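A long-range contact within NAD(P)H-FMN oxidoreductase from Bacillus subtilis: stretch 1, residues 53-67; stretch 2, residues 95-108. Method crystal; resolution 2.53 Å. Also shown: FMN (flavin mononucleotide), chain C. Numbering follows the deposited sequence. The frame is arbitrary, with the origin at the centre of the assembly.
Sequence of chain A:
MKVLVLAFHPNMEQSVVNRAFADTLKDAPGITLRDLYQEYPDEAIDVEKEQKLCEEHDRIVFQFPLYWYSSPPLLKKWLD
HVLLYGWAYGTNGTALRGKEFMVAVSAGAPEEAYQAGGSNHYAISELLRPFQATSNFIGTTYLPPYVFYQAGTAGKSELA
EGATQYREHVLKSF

Stretch 1 (53-67) LCEEHDRIVFQFPLY
Stretch 2 95-108: ALRGKEFMVAVSAG

Two neighbouring parallel strands, R59–P65 and E100–S106, run 18° apart with axes 4.7 Å apart at closest approach; R59 pairs with E100 (CA to CA 4.4 Å), and each later residue with its next counterpart, as far as F64 with V105 (CA to CA 5.2 Å) and P65 with S106 (CA to CA 4.8 Å). Extended backbones let I60, F62 and F64 each bond to stretch 2 through both N and O: I60 N to E100 O (2.9 Å) and M102 N to I60 O (3.0 Å), F62 N to M102 O (2.9 Å) and A104 N to F62 O (2.8 Å), F64 N to A104 O (3.1 Å) and, weakly, S106 N to F64 O (3.3 Å). E100 N to D58 O (3.0 Å) and L66 N to S106 O (2.8 Å) extend the ladder. P65, lacking an amide hydrogen, costs no rung.

Before the strand, a type II turn, L96–K99, places G98 at phi 106°, where a CB would jam against the preceding carbonyl. K99 (m, t, t, m) stretches out and bends at its tip, so NZ reaches H57 O (2.6 Å) and E55 O (3.0 Å) around the helix end; L96 (m, t) brings CD2 to C54 CB (3.8 Å).

One sheet face carries R59, V61, Q63 and P65 beside E100, M102, A104 and S106. R59 (t, t, m) lays its guanidinium edge against E100 (m, t), forming a salt bridge, R59 NE to E100 OE1 2.9 Å. V61 (t) packs CG2 on M102 CG (3.6 Å); small A104 meets V61 CG1 through CB (4.2 Å). At the end of this face S106 (p) turns OG to FMN O4' (2.8 Å), a hydrogen bond.

On the other face, F62 (m, chi2 86°) brings CE1 over the F101 ring (t), 3.6 Å from F101 CE2, the planes inclined 39°. F64 (p, chi2 −90°) sets CZ 3.7 Å from V103 CG1 and CE2 3.8 Å from V105 CG2. The contact buries 1060 Å².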

ATOM      1  N   LEU A  53       9.169   9.661  -8.674  1.00 23.30           N
ATOM      2  CA  LEU A  53       8.430   8.495  -9.121  1.00 21.25           C
ATOM      3  C   LEU A  53       6.938   8.696  -8.938  1.00 23.46           C
ATOM      4  O   LEU A  53       6.159   8.352  -9.820  1.00 25.96           O
ATOM      5  CB  LEU A  53       8.899   7.242  -8.381  1.00 24.05           C
ATOM      6  CG  LEU A  53      10.215   6.701  -8.928  1.00 24.15           C
ATOM      7  CD1 LEU A  53      10.834   5.652  -8.015  1.00 21.54           C
ATOM      8  CD2 LEU A  53       9.982   6.147 -10.302  1.00 17.15           C
ATOM      9  N   CYS A  54       6.546   9.239  -7.789  1.00 24.93           N
ATOM     10  CA  CYS A  54       5.142   9.597  -7.549  1.00 22.60           C
ATOM     11  C   CYS A  54       4.636  10.516  -8.652  1.00 24.72           C
ATOM     12  O   CYS A  54       3.571  10.301  -9.207  1.00 27.66           O
ATOM     13  CB  CYS A  54       4.954  10.282  -6.187  1.00 17.68           C
ATOM     14  SG  CYS A  54       5.312   9.278  -4.729  1.00 23.00           S
ATOM     15  N   GLU A  55       5.421  11.539  -8.964  1.00 25.77           N
ATOM     16  CA  GLU A  55       5.096  12.470 -10.029  1.00 26.51           C
ATOM     17  C   GLU A  55       4.810  11.784 -11.369  1.00 27.74           C
ATOM     18  O   GLU A  55       3.928  12.205 -12.115  1.00 32.15           O
ATOM     19  CB  GLU A  55       6.234  13.475 -10.199  1.00 28.87           C
ATOM     20  CG  GLU A  55       6.444  14.369  -8.993  1.00 27.97           C
ATOM     21  CD  GLU A  55       7.578  15.350  -9.182  1.00 28.06           C
ATOM     22  OE1 GLU A  55       7.993  15.548 -10.332  1.00 33.46           O
ATOM     23  OE2 GLU A  55       8.062  15.915  -8.188  1.00 29.45           O
ATOM     24  N   GLU A  56       5.539  10.718 -11.667  1.00 25.66           N
ATOM     25  CA  GLU A  56       5.457  10.096 -12.979  1.00 24.36           C
ATOM     26  C   GLU A  56       4.335   9.070 -13.118  1.00 26.54           C
ATOM     27  O   GLU A  56       4.085   8.592 -14.212  1.00 32.48           O
ATOM     28  CB  GLU A  56       6.812   9.454 -13.339  1.00 31.57           C
ATOM     29  CG  GLU A  56       7.860  10.472 -13.830  1.00 40.83           C
ATOM     30  CD  GLU A  56       9.289   9.908 -13.918  1.00 57.20           C
ATOM     31  OE1 GLU A  56       9.462   8.667 -13.923  1.00 55.99           O
ATOM     32  OE2 GLU A  56      10.248  10.712 -13.997  1.00 52.46           O
ATOM     33  N   HIS A  57       3.646   8.739 -12.032  1.00 27.44           N
ATOM     34  CA  HIS A  57       2.555   7.765 -12.096  1.00 22.71           C
ATOM     35  C   HIS A  57       1.212   8.363 -11.705  1.00 26.56           C
ATOM     36  O   HIS A  57       1.156   9.360 -10.996  1.00 27.27           O
ATOM     37  CB  HIS A  57       2.851   6.563 -11.202  1.00 25.06           C
ATOM     38  CG  HIS A  57       4.054   5.785 -11.618  1.00 24.68           C
ATOM     39  ND1 HIS A  57       5.336   6.260 -11.453  1.00 24.62           N
ATOM     40  CD2 HIS A  57       4.175   4.563 -12.188  1.00 22.76           C
ATOM     41  CE1 HIS A  57       6.196   5.364 -11.907  1.00 21.41           C
ATOM     42  NE2 HIS A  57       5.517   4.323 -12.355  1.00 18.73           N
ATOM     43  N   ASP A  58       0.133   7.736 -12.166  1.00 27.07           N
ATOM     44  CA  ASP A  58      -1.212   8.277 -11.989  1.00 23.23           C
ATOM     45  C   ASP A  58      -1.854   7.774 -10.707  1.00 24.67           C
ATOM     46  O   ASP A  58      -2.722   8.425 -10.143  1.00 26.14           O
ATOM     47  CB  ASP A  58      -2.101   7.917 -13.189  1.00 26.94           C
ATOM     48  CG  ASP A  58      -1.484   8.313 -14.527  1.00 32.74           C
ATOM     49  OD1 ASP A  58      -1.164   9.500 -14.715  1.00 33.79           O
ATOM     50  OD2 ASP A  58      -1.321   7.431 -15.395  1.00 38.73           O
ATOM     51  N   ARG A  59      -1.423   6.605 -10.256  1.00 22.83           N
ATOM     52  CA  ARG A  59      -1.969   5.975  -9.073  1.00 18.94           C
ATOM     53  C   ARG A  59      -0.842   5.427  -8.213  1.00 20.92           C
ATOM     54  O   ARG A  59       0.074   4.812  -8.722  1.00 22.92           O
ATOM     55  CB  ARG A  59      -2.928   4.853  -9.456  1.00 18.89           C
ATOM     56  CG  ARG A  59      -3.536   4.145  -8.261  1.00 21.45           C
ATOM     57  CD  ARG A  59      -4.335   2.936  -8.670  1.00 21.00           C
ATOM     58  NE  ARG A  59      -5.553   3.312  -9.364  1.00 25.24           N
ATOM     59  CZ  ARG A  59      -6.524   2.466  -9.682  1.00 29.65           C
ATOM     60  NH1 ARG A  59      -6.417   1.184  -9.370  1.00 27.39           N
ATOM     61  NH2 ARG A  59      -7.605   2.906 -10.316  1.00 29.15           N
ATOM     62  N   ILE A  60      -0.915   5.649  -6.907  1.00 23.57           N
ATOM     63  CA  ILE A  60       0.088   5.134  -5.987  1.00 18.96           C
ATOM     64  C   ILE A  60      -0.515   4.126  -5.016  1.00 22.31           C
ATOM     65  O   ILE A  60      -1.489   4.414  -4.328  1.00 17.06           O
ATOM     66  CB  ILE A  60       0.737   6.259  -5.206  1.00 19.39           C
ATOM     67  CG1 ILE A  60       1.142   7.359  -6.175  1.00 17.87           C
ATOM     68  CG2 ILE A  60       1.938   5.738  -4.443  1.00 16.76           C
ATOM     69  CD1 ILE A  60       1.798   8.496  -5.531  1.00 22.40           C
ATOM     70  N   VAL A  61       0.073   2.934  -4.984  1.00 23.41           N
ATOM     71  CA  VAL A  61      -0.427   1.833  -4.176  1.00 17.01           C
ATOM     72  C   VAL A  61       0.549   1.485  -3.078  1.00 14.85           C
ATOM     73  O   VAL A  61       1.678   1.120  -3.350  1.00 21.09           O
ATOM     74  CB  VAL A  61      -0.677   0.588  -5.032  1.00 19.86           C
ATOM     75  CG1 VAL A  61      -1.092  -0.571  -4.172  1.00 16.25           C
ATOM     76  CG2 VAL A  61      -1.728   0.875  -6.087  1.00 20.35           C
ATOM     77  N   PHE A  62       0.117   1.604  -1.834  1.00 17.31           N
ATOM     78  CA  PHE A  62       0.949   1.215  -0.707  1.00 17.49           C
ATOM     79  C   PHE A  62       0.609  -0.210  -0.302  1.00 17.73           C
ATOM     80  O   PHE A  62      -0.492  -0.480   0.167  1.00 18.48           O
ATOM     81  CB  PHE A  62       0.761   2.178   0.462  1.00 16.44           C
ATOM     82  CG  PHE A  62       1.113   3.602   0.135  1.00 15.80           C
ATOM     83  CD1 PHE A  62       0.181   4.449  -0.444  1.00 16.64           C
ATOM     84  CD2 PHE A  62       2.378   4.091   0.396  1.00 16.11           C
ATOM     85  CE1 PHE A  62       0.508   5.761  -0.751  1.00 13.16           C
ATOM     86  CE2 PHE A  62       2.716   5.395   0.087  1.00 16.45           C
ATOM     87  CZ  PHE A  62       1.776   6.233  -0.479  1.00 12.58           C
ATOM     88  N   GLN A  63       1.550  -1.127  -0.520  1.00 18.87           N
ATOM     89  CA  GLN A  63       1.339  -2.535  -0.226  1.00 15.47           C
ATOM     90  C   GLN A  63       2.164  -2.952   0.971  1.00 17.55           C
ATOM     91  O   GLN A  63       3.369  -2.762   0.985  1.00 18.38           O
ATOM     92  CB  GLN A  63       1.686  -3.397  -1.432  1.00 17.28           C
ATOM     93  CG  GLN A  63       1.390  -4.868  -1.236  1.00 20.75           C
ATOM     94  CD  GLN A  63       1.818  -5.737  -2.405  1.00 21.14           C
ATOM     95  OE1 GLN A  63       1.885  -5.294  -3.545  1.00 27.94           O
ATOM     96  NE2 GLN A  63       2.094  -6.993  -2.120  1.00 24.37           N
ATOM     97  N   PHE A  64       1.518  -3.522   1.980  1.00 18.97           N
ATOM     98  CA  PHE A  64       2.225  -3.920   3.183  1.00 15.64           C
ATOM     99  C   PHE A  64       1.430  -4.930   3.968  1.00 15.39           C
ATOM    100  O   PHE A  64       0.246  -5.081   3.742  1.00 18.52           O
ATOM    101  CB  PHE A  64       2.541  -2.696   4.055  1.00 18.70           C
ATOM    102  CG  PHE A  64       1.341  -1.839   4.405  1.00 18.03           C
ATOM    103  CD1 PHE A  64       0.957  -0.792   3.585  1.00 15.51           C
ATOM    104  CD2 PHE A  64       0.626  -2.060   5.575  1.00 16.09           C
ATOM    105  CE1 PHE A  64      -0.109  -0.010   3.913  1.00 15.60           C
ATOM    106  CE2 PHE A  64      -0.439  -1.280   5.902  1.00 13.30           C
ATOM    107  CZ  PHE A  64      -0.815  -0.255   5.075  1.00 17.69           C
ATOM    108  N   PRO A  65       2.090  -5.667   4.866  1.00 18.51           N
ATOM    109  CA  PRO A  65       1.313  -6.475   5.798  1.00 15.80           C
ATOM    110  C   PRO A  65       0.825  -5.615   6.949  1.00 19.32           C
ATOM    111  O   PRO A  65       1.507  -4.665   7.324  1.00 19.27           O
ATOM    112  CB  PRO A  65       2.317  -7.518   6.281  1.00 14.96           C
ATOM    113  CG  PRO A  65       3.613  -6.820   6.206  1.00 16.07           C
ATOM    114  CD  PRO A  65       3.530  -5.966   4.965  1.00 16.28           C
ATOM    115  N   LEU A  66      -0.339  -5.944   7.493  1.00 18.46           N
ATOM    116  CA  LEU A  66      -0.843  -5.280   8.673  1.00 15.65           C
ATOM    117  C   LEU A  66      -0.043  -5.696   9.886  1.00 19.05           C
ATOM    118  O   LEU A  66      -0.117  -6.841  10.323  1.00 18.32           O
ATOM    119  CB  LEU A  66      -2.318  -5.608   8.895  1.00 18.76           C
ATOM    120  CG  LEU A  66      -3.100  -4.688   9.823  1.00 16.49           C
ATOM    121  CD1 LEU A  66      -3.236  -3.336   9.167  1.00 18.95           C
ATOM    122  CD2 LEU A  66      -4.445  -5.281  10.127  1.00 15.95           C
ATOM    123  N   TYR A  67       0.712  -4.746  10.418  1.00 17.32           N
ATOM    124  CA  TYR A  67       1.484  -4.932  11.628  1.00 15.91           C
ATOM    125  C   TYR A  67       0.932  -4.028  12.703  1.00 18.73           C
ATOM    126  O   TYR A  67       0.947  -2.817  12.532  1.00 22.87           O
ATOM    127  CB  TYR A  67       2.957  -4.594  11.406  1.00 17.33           C
ATOM    128  CG  TYR A  67       3.764  -5.593  10.625  1.00 15.58           C
ATOM    129  CD1 TYR A  67       3.245  -6.834  10.267  1.00 19.11           C
ATOM    130  CD2 TYR A  67       5.059  -5.302  10.265  1.00 15.66           C
ATOM    131  CE1 TYR A  67       4.002  -7.740   9.563  1.00 16.25           C
ATOM    132  CE2 TYR A  67       5.815  -6.197   9.565  1.00 20.48           C
ATOM    133  CZ  TYR A  67       5.298  -7.416   9.213  1.00 20.37           C
ATOM    134  OH  TYR A  67       6.111  -8.291   8.501  1.00 25.98           O
ATOM    135  N   ALA A  95       1.918  18.616  -6.019  1.00 28.78           N
ATOM    136  CA  ALA A  95       2.428  17.604  -6.950  1.00 27.44           C
ATOM    137  C   ALA A  95       1.587  16.335  -7.009  1.00 33.00           C
ATOM    138  O   ALA A  95       1.579  15.631  -8.020  1.00 30.03           O
ATOM    139  CB  ALA A  95       3.867  17.244  -6.594  1.00 23.66           C
ATOM    140  N   LEU A  96       0.879  16.043  -5.928  1.00 30.84           N
ATOM    141  CA  LEU A  96       0.112  14.811  -5.851  1.00 26.84           C
ATOM    142  C   LEU A  96      -1.375  15.055  -6.023  1.00 30.08           C
ATOM    143  O   LEU A  96      -2.163  14.113  -6.040  1.00 32.46           O
ATOM    144  CB  LEU A  96       0.359  14.114  -4.517  1.00 23.47           C
ATOM    145  CG  LEU A  96       1.819  13.849  -4.178  1.00 25.41           C
ATOM    146  CD1 LEU A  96       1.944  13.282  -2.788  1.00 17.91           C
ATOM    147  CD2 LEU A  96       2.414  12.905  -5.200  1.00 19.81           C
ATOM    148  N   ARG A  97      -1.770  16.313  -6.145  1.00 29.06           N
ATOM    149  CA  ARG A  97      -3.186  16.608  -6.194  1.00 28.99           C
ATOM    150  C   ARG A  97      -3.781  16.013  -7.452  1.00 31.49           C
ATOM    151  O   ARG A  97      -3.301  16.268  -8.543  1.00 33.42           O
ATOM    152  CB  ARG A  97      -3.437  18.114  -6.134  1.00 34.92           C
ATOM    153  CG  ARG A  97      -4.738  18.475  -5.431  1.00 41.17           C
ATOM    154  CD  ARG A  97      -4.965  19.967  -5.402  1.00 50.20           C
ATOM    155  NE  ARG A  97      -4.771  20.564  -6.717  1.00 61.92           N
ATOM    156  CZ  ARG A  97      -4.760  21.872  -6.948  1.00 68.97           C
ATOM    157  NH1 ARG A  97      -4.934  22.722  -5.943  1.00 63.22           N
ATOM    158  NH2 ARG A  97      -4.574  22.332  -8.179  1.00 69.78           N
ATOM    159  N   GLY A  98      -4.809  15.190  -7.291  1.00 29.45           N
ATOM    160  CA  GLY A  98      -5.477  14.597  -8.432  1.00 24.66           C
ATOM    161  C   GLY A  98      -5.169  13.123  -8.645  1.00 27.07           C
ATOM    162  O   GLY A  98      -5.964  12.408  -9.244  1.00 23.91           O
ATOM    163  N   LYS A  99      -4.015  12.675  -8.158  1.00 25.70           N
ATOM    164  CA  LYS A  99      -3.600  11.283  -8.317  1.00 26.99           C
ATOM    165  C   LYS A  99      -4.421  10.372  -7.421  1.00 23.29           C
ATOM    166  O   LYS A  99      -4.987  10.822  -6.440  1.00 26.34           O
ATOM    167  CB  LYS A  99      -2.105  11.119  -8.005  1.00 24.40           C
ATOM    168  CG  LYS A  99      -1.186  11.886  -8.944  1.00 24.53           C
ATOM    169  CD  LYS A  99       0.283  11.721  -8.572  1.00 23.78           C
ATOM    170  CE  LYS A  99       1.188  12.510  -9.496  1.00 24.46           C
ATOM    171  NZ  LYS A  99       1.252  11.933 -10.869  1.00 29.04           N
ATOM    172  N   GLU A 100      -4.481   9.090  -7.763  1.00 21.27           N
ATOM    173  CA  GLU A 100      -5.185   8.113  -6.948  1.00 20.28           C
ATOM    174  C   GLU A 100      -4.271   7.516  -5.887  1.00 22.22           C
ATOM    175  O   GLU A 100      -3.062   7.410  -6.079  1.00 24.89           O
ATOM    176  CB  GLU A 100      -5.779   7.011  -7.825  1.00 23.22           C
ATOM    177  CG  GLU A 100      -6.963   7.466  -8.651  1.00 19.68           C
ATOM    178  CD  GLU A 100      -7.405   6.448  -9.696  1.00 27.67           C
ATOM    179  OE1 GLU A 100      -6.538   5.809 -10.330  1.00 21.43           O
ATOM    180  OE2 GLU A 100      -8.627   6.305  -9.902  1.00 31.74           O
ATOM    181  N   PHE A 101      -4.876   7.122  -4.773  1.00 19.66           N
ATOM    182  CA  PHE A 101      -4.176   6.672  -3.585  1.00 18.25           C
ATOM    183  C   PHE A 101      -4.894   5.426  -3.108  1.00 20.35           C
ATOM    184  O   PHE A 101      -6.066   5.484  -2.802  1.00 20.36           O
ATOM    185  CB  PHE A 101      -4.199   7.786  -2.534  1.00 20.65           C
ATOM    186  CG  PHE A 101      -3.502   7.470  -1.226  1.00 21.33           C
ATOM    187  CD1 PHE A 101      -3.915   6.426  -0.412  1.00 19.89           C
ATOM    188  CD2 PHE A 101      -2.505   8.316  -0.750  1.00 18.40           C
ATOM    189  CE1 PHE A 101      -3.290   6.185   0.793  1.00 18.47           C
ATOM    190  CE2 PHE A 101      -1.887   8.087   0.470  1.00 13.02           C
ATOM    191  CZ  PHE A 101      -2.274   7.021   1.231  1.00 15.27           C
ATOM    192  N   MET A 102      -4.219   4.291  -3.050  1.00 20.21           N
ATOM    193  CA  MET A 102      -4.878   3.137  -2.479  1.00 19.15           C
ATOM    194  C   MET A 102      -3.936   2.289  -1.624  1.00 20.39           C
ATOM    195  O   MET A 102      -2.719   2.374  -1.726  1.00 18.83           O
ATOM    196  CB  MET A 102      -5.542   2.306  -3.578  1.00 14.43           C
ATOM    197  CG  MET A 102      -4.739   1.207  -4.203  1.00 28.59           C
ATOM    198  SD  MET A 102      -5.831  -0.038  -4.952  1.00 26.69           S
ATOM    199  CE  MET A 102      -6.426  -0.761  -3.454  1.00 30.93           C
ATOM    200  N   VAL A 103      -4.535   1.512  -0.737  1.00 22.00           N
ATOM    201  CA  VAL A 103      -3.805   0.663   0.180  1.00 19.09           C
ATOM    202  C   VAL A 103      -4.096  -0.781  -0.160  1.00 16.46           C
ATOM    203  O   VAL A 103      -5.229  -1.132  -0.397  1.00 18.28           O
ATOM    204  CB  VAL A 103      -4.197   0.954   1.662  1.00 17.01           C
ATOM    205  CG1 VAL A 103      -3.625  -0.107   2.606  1.00 15.88           C
ATOM    206  CG2 VAL A 103      -3.731   2.325   2.062  1.00 13.83           C
ATOM    207  N   ALA A 104      -3.066  -1.612  -0.191  1.00 18.04           N
ATOM    208  CA  ALA A 104      -3.260  -3.053  -0.330  1.00 18.82           C
ATOM    209  C   ALA A 104      -2.631  -3.725   0.870  1.00 17.14           C
ATOM    210  O   ALA A 104      -1.429  -3.707   1.025  1.00 20.83           O
ATOM    211  CB  ALA A 104      -2.655  -3.571  -1.629  1.00 16.49           C
ATOM    212  N   VAL A 105      -3.444  -4.312   1.726  1.00 16.23           N
ATOM    213  CA  VAL A 105      -2.948  -4.750   3.013  1.00 16.01           C
ATOM    214  C   VAL A 105      -3.404  -6.170   3.301  1.00 18.98           C
ATOM    215  O   VAL A 105      -4.512  -6.571   2.972  1.00 16.90           O
ATOM    216  CB  VAL A 105      -3.404  -3.777   4.139  1.00 20.37           C
ATOM    217  CG1 VAL A 105      -4.922  -3.690   4.210  1.00 20.03           C
ATOM    218  CG2 VAL A 105      -2.837  -4.177   5.477  1.00 20.34           C
ATOM    219  N   SER A 106      -2.509  -6.950   3.874  1.00 21.10           N
ATOM    220  CA  SER A 106      -2.834  -8.305   4.241  1.00 19.23           C
ATOM    221  C   SER A 106      -2.904  -8.408   5.762  1.00 20.25           C
ATOM    222  O   SER A 106      -2.125  -7.777   6.466  1.00 18.69           O
ATOM    223  CB  SER A 106      -1.799  -9.267   3.667  1.00 16.11           C
ATOM    224  OG  SER A 106      -0.514  -8.940   4.145  1.00 22.18           O
ATOM    225  N   ALA A 107      -3.839  -9.195   6.275  1.00 18.95           N
ATOM    226  CA  ALA A 107      -3.975  -9.299   7.720  1.00 18.45           C
ATOM    227  C   ALA A 107      -4.081 -10.746   8.150  1.00 21.17           C
ATOM    228  O   ALA A 107      -4.715 -11.545   7.481  1.00 24.75           O
ATOM    229  CB  ALA A 107      -5.184  -8.513   8.196  1.00 20.96           C
ATOM    230  N   GLY A 108      -3.453 -11.071   9.273  1.00 23.31           N
ATOM    231  CA  GLY A 108      -3.473 -12.423   9.792  1.00 22.22           C
ATOM    232  C   GLY A 108      -4.834 -12.897  10.258  1.00 22.78           C
ATOM    233  O   GLY A 108      -5.216 -14.042  10.029  1.00 28.57           O
TER
HETATM  234  N1  FMN C 201      -2.403  -9.496  11.616  1.00 19.19           N
HETATM  235  C2  FMN C 201      -3.582  -8.839  11.912  1.00 21.14           C
HETATM  236  O2  FMN C 201      -4.649  -9.248  11.467  1.00 24.27           O
HETATM  237  N3  FMN C 201      -3.580  -7.714  12.699  1.00 17.85           N
HETATM  238  C4  FMN C 201      -2.410  -7.232  13.213  1.00 18.25           C
HETATM  239  O4  FMN C 201      -2.456  -6.222  13.905  1.00 17.01           O
HETATM  240  C4A FMN C 201      -1.211  -7.893  12.926  1.00 17.78           C
HETATM  241  N5  FMN C 201      -0.022  -7.429  13.426  1.00 18.71           N
HETATM  242  C5A FMN C 201       1.161  -8.071  13.146  1.00 17.15           C
HETATM  243  C6  FMN C 201       2.345  -7.571  13.666  1.00 16.24           C
HETATM  244  C7  FMN C 201       3.553  -8.177  13.397  1.00 18.12           C
HETATM  245  C7M FMN C 201       4.817  -7.605  13.979  1.00 14.08           C
HETATM  246  C8  FMN C 201       3.567  -9.318  12.593  1.00 20.19           C
HETATM  247  C8M FMN C 201       4.855 -10.013  12.268  1.00 12.95           C
HETATM  248  C9  FMN C 201       2.378  -9.818  12.076  1.00 16.31           C
HETATM  249  C9A FMN C 201       1.170  -9.194  12.338  1.00 20.16           C
HETATM  250  N10 FMN C 201      -0.027  -9.684  11.831  1.00 20.82           N
HETATM  251  C10 FMN C 201      -1.212  -9.026  12.123  1.00 19.23           C
HETATM  252  C1' FMN C 201      -0.038 -10.879  10.919  1.00 18.52           C
HETATM  253  C2' FMN C 201       0.281 -10.274   9.529  1.00 21.32           C
HETATM  254  O2' FMN C 201      -0.690  -9.304   9.149  1.00 20.61           O
HETATM  255  C3' FMN C 201       0.558 -11.278   8.397  1.00 21.70           C
HETATM  256  O3' FMN C 201       1.733 -11.948   8.780  1.00 23.26           O
HETATM  257  C4' FMN C 201       0.754 -10.555   7.050  1.00 18.38           C
HETATM  258  O4' FMN C 201      -0.378  -9.782   6.797  1.00 25.02           O
HETATM  259  C5' FMN C 201       0.935 -11.359   5.768  1.00 22.15           C
HETATM  260  O5' FMN C 201       2.237 -11.876   5.712  1.00 26.92           O
HETATM  261  P   FMN C 201       3.242 -11.932   4.454  1.00 23.20           P
HETATM  262  O1P FMN C 201       4.530 -11.528   5.071  1.00 20.77           O
HETATM  263  O2P FMN C 201       3.253 -13.326   3.927  1.00 25.37           O
HETATM  264  O3P FMN C 201       2.992 -10.998   3.324  1.00 24.37           O